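Local coordinates for aluminum resistance protein (Clostridium novyi, PDB 3I16) that probably acts as a pyridoxal 5'-phosphate-dependent carbon-sulfur lyase of the methionine gamma-lyase family, linked by name to aluminium resistance, at residues Lys344-Cys349 and Ala395-Pro400. Numbering follows the deposited sequence.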
ATOM      1  N   LYS B 344      11.840  25.248 -32.005  1.00 29.18           N
ATOM      2  CA  LYS B 344      10.850  25.827 -31.098  1.00 26.38           C
ATOM      3  C   LYS B 344      10.044  24.719 -30.464  1.00 26.16           C
ATOM      4  O   LYS B 344       9.757  24.771 -29.273  1.00 26.75           O
ATOM      5  CB  LYS B 344       9.951  26.835 -31.799  1.00 26.37           C
ATOM      6  CG  LYS B 344      10.687  28.089 -32.164  1.00 24.64           C
ATOM      7  CD  LYS B 344       9.826  29.098 -32.847  1.00 24.84           C
ATOM      8  CE  LYS B 344      10.686  30.261 -33.319  1.00 27.80           C
ATOM      9  NZ  LYS B 344       9.925  31.294 -34.071  1.00 32.96           N
ATOM     10  N   LEU B 345       9.733  23.688 -31.242  1.00 23.60           N
ATOM     11  CA  LEU B 345       8.984  22.574 -30.736  1.00 23.68           C
ATOM     12  C   LEU B 345       9.637  21.879 -29.541  1.00 24.07           C
ATOM     13  O   LEU B 345       9.038  21.801 -28.484  1.00 24.10           O
ATOM     14  CB  LEU B 345       8.742  21.555 -31.840  1.00 22.73           C
ATOM     15  CG  LEU B 345       8.082  20.263 -31.374  1.00 24.30           C
ATOM     16  CD1 LEU B 345       6.690  20.561 -30.876  1.00 22.75           C
ATOM     17  CD2 LEU B 345       8.038  19.245 -32.493  1.00 26.43           C
ATOM     18  N   ILE B 346      10.845  21.348 -29.713  1.00 26.84           N
ATOM     19  CA  ILE B 346      11.501  20.589 -28.627  1.00 26.15           C
ATOM     20  C   ILE B 346      11.758  21.510 -27.422  1.00 23.41           C
ATOM     21  O   ILE B 346      11.583  21.109 -26.278  1.00 24.93           O
ATOM     22  CB  ILE B 346      12.824  19.893 -29.067  1.00 29.19           C
ATOM     23  CG1 ILE B 346      12.607  18.920 -30.236  1.00 31.69           C
ATOM     24  CG2 ILE B 346      13.416  19.087 -27.892  1.00 27.55           C
ATOM     25  CD1 ILE B 346      11.803  17.669 -29.872  1.00 33.81           C
ATOM     26  N   GLU B 347      12.161  22.737 -27.692  1.00 19.61           N
ATOM     27  CA  GLU B 347      12.324  23.731 -26.655  1.00 22.58           C
ATOM     28  C   GLU B 347      11.038  23.995 -25.858  1.00 23.61           C
ATOM     29  O   GLU B 347      11.085  24.199 -24.636  1.00 23.40           O
ATOM     30  CB  GLU B 347      12.815  25.040 -27.266  1.00 22.63           C
ATOM     31  CG  GLU B 347      14.277  24.991 -27.578  1.00 29.02           C
ATOM     32  CD  GLU B 347      15.081  24.823 -26.304  1.00 35.80           C
ATOM     33  OE1 GLU B 347      15.131  25.805 -25.524  1.00 26.97           O
ATOM     34  OE2 GLU B 347      15.620  23.702 -26.075  1.00 35.62           O
ATOM     35  N   PHE B 348       9.899  23.994 -26.539  1.00 20.30           N
ATOM     36  CA  PHE B 348       8.637  24.231 -25.849  1.00 20.24           C
ATOM     37  C   PHE B 348       8.367  23.097 -24.870  1.00 18.45           C
ATOM     38  O   PHE B 348       8.015  23.353 -23.702  1.00 17.93           O
ATOM     39  CB  PHE B 348       7.470  24.368 -26.837  1.00 18.99           C
ATOM     40  CG  PHE B 348       6.133  24.531 -26.180  1.00 14.80           C
ATOM     41  CD1 PHE B 348       5.732  25.761 -25.709  1.00 19.24           C
ATOM     42  CD2 PHE B 348       5.266  23.454 -26.054  1.00 23.12           C
ATOM     43  CE1 PHE B 348       4.492  25.915 -25.133  1.00 15.37           C
ATOM     44  CE2 PHE B 348       4.021  23.611 -25.462  1.00 21.77           C
ATOM     45  CZ  PHE B 348       3.651  24.841 -25.009  1.00 15.75           C
ATOM     46  N   CYS B 349       8.531  21.862 -25.350  1.00 18.31           N
ATOM     47  CA  CYS B 349       8.287  20.681 -24.537  1.00 19.96           C
ATOM     48  C   CYS B 349       9.258  20.643 -23.367  1.00 20.72           C
ATOM     49  O   CYS B 349       8.901  20.172 -22.292  1.00 20.63           O
ATOM     50  CB  CYS B 349       8.428  19.381 -25.344  1.00 21.47           C
ATOM     51  SG  CYS B 349       7.084  19.052 -26.516  1.00 30.65           S
ATOM     52  N   ALA B 395       4.952  15.390 -28.731  1.00 22.57           N
ATOM     53  CA  ALA B 395       5.083  15.834 -30.109  1.00 23.77           C
ATOM     54  C   ALA B 395       5.920  14.941 -31.001  1.00 27.91           C
ATOM     55  O   ALA B 395       7.164  14.972 -30.880  1.00 28.83           O
ATOM     56  CB  ALA B 395       5.702  17.198 -30.121  1.00 25.42           C
ATOM     57  N   PRO B 396       5.265  14.186 -31.926  1.00 29.33           N
ATOM     58  CA  PRO B 396       5.988  13.373 -32.914  1.00 27.94           C
ATOM     59  C   PRO B 396       6.965  14.240 -33.657  1.00 28.46           C
ATOM     60  O   PRO B 396       6.602  15.355 -34.063  1.00 27.53           O
ATOM     61  CB  PRO B 396       4.884  12.916 -33.866  1.00 30.70           C
ATOM     62  CG  PRO B 396       3.660  12.877 -33.029  1.00 31.43           C
ATOM     63  CD  PRO B 396       3.804  13.967 -32.006  1.00 29.66           C
ATOM     64  N   ILE B 397       8.195  13.765 -33.841  1.00 28.48           N
ATOM     65  CA  ILE B 397       9.207  14.587 -34.521  1.00 28.23           C
ATOM     66  C   ILE B 397       9.076  14.490 -36.049  1.00 30.61           C
ATOM     67  O   ILE B 397       9.691  13.629 -36.688  1.00 32.37           O
ATOM     68  CB  ILE B 397      10.654  14.241 -34.081  1.00 27.37           C
ATOM     69  CG1 ILE B 397      10.785  14.263 -32.546  1.00 27.53           C
ATOM     70  CG2 ILE B 397      11.610  15.222 -34.708  1.00 24.10           C
ATOM     71  CD1 ILE B 397      10.305  15.532 -31.903  1.00 24.72           C
ATOM     72  N   ARG B 398       8.290  15.401 -36.621  1.00 30.24           N
ATOM     73  CA  ARG B 398       8.025  15.434 -38.057  1.00 29.84           C
ATOM     74  C   ARG B 398       7.311  16.729 -38.388  1.00 29.67           C
ATOM     75  O   ARG B 398       6.735  17.358 -37.508  1.00 28.56           O
ATOM     76  CB  ARG B 398       7.131  14.267 -38.454  1.00 29.60           C
ATOM     77  CG  ARG B 398       5.770  14.346 -37.841  1.00 31.08           C
ATOM     78  CD  ARG B 398       5.127  13.001 -37.772  1.00 31.28           C
ATOM     79  NE  ARG B 398       3.748  13.135 -37.308  1.00 36.36           N
ATOM     80  CZ  ARG B 398       2.968  12.130 -36.906  1.00 38.22           C
ATOM     81  NH1 ARG B 398       3.424  10.878 -36.875  1.00 44.29           N
ATOM     82  NH2 ARG B 398       1.721  12.384 -36.508  1.00 38.85           N
ATOM     83  N   GLU B 399       7.359  17.121 -39.659  1.00 29.46           N
ATOM     84  CA  GLU B 399       6.688  18.327 -40.120  1.00 29.08           C
ATOM     85  C   GLU B 399       5.184  18.093 -40.035  1.00 26.31           C
ATOM     86  O   GLU B 399       4.722  16.964 -40.214  1.00 27.52           O
ATOM     87  CB  GLU B 399       7.063  18.643 -41.565  1.00 29.29           C
ATOM     88  CG  GLU B 399       8.486  19.068 -41.776  1.00 32.69           C
ATOM     89  CD  GLU B 399       8.896  18.974 -43.235  1.00 47.44           C
ATOM     90  OE1 GLU B 399       8.542  17.956 -43.886  1.00 57.31           O
ATOM     91  OE2 GLU B 399       9.593  19.891 -43.729  1.00 51.56           O
ATOM     92  N   PRO B 400       4.418  19.144 -39.746  1.00 24.16           N
ATOM     93  CA  PRO B 400       4.780  20.542 -39.499  1.00 23.95           C
ATOM     94  C   PRO B 400       5.164  20.868 -38.027  1.00 22.32           C
ATOM     95  O   PRO B 400       5.100  22.037 -37.610  1.00 21.31           O
ATOM     96  CB  PRO B 400       3.511  21.294 -39.920  1.00 24.01           C
ATOM     97  CG  PRO B 400       2.407  20.263 -39.891  1.00 25.35           C
ATOM     98  CD  PRO B 400       2.977  18.929 -39.557  1.00 24.43           C
TER
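Apolar side-chain contacts join Leu345, Ile346 and Cys349 to Ala395 and Ile397, and no flat group takes part in the touch between 344-349 and 395-400. Within 395-400, one face of the Arg398 guanidinium carries Pro396 CB, 3.6 Å above the plane and over its centre.

The methyl of Ala395 points at the helix and sits against the fork of Leu345, facing both methyls, with CD1 at 3.6 Å from Ala395 CB and CD2 at 3.9 Å. Leu345 CG stands anti to its backbone N (chi1 174°), which carries both branches toward the strand. Cys349, one turn on, adds a looser touch, its SG 4.3 Å from Ala395 CB.

Ile346 and Ile397 meet tip to tip, their side chains crossing at about a right angle. The distance between Ile346 CD1 and Ile397 CD1 is 3.3 Å, closer than usual van der Waals contact, so the exact positions of these two methyls are doubtful. Ile377 of strand 376-379 touches both isoleucines as well as Cys349 and Ala395.

Leu345 also rests on Ala403 and Phe348 on Leu405, both of strand 402-406, whereas Pro396 CB points away from the helix, its ring touching Tyr188. Helix 342-354 thus packs on one face of the antiparallel sheet, an alpha/beta layer characteristic of the C-terminal domain of fold-type I pyridoxal-phosphate enzymes.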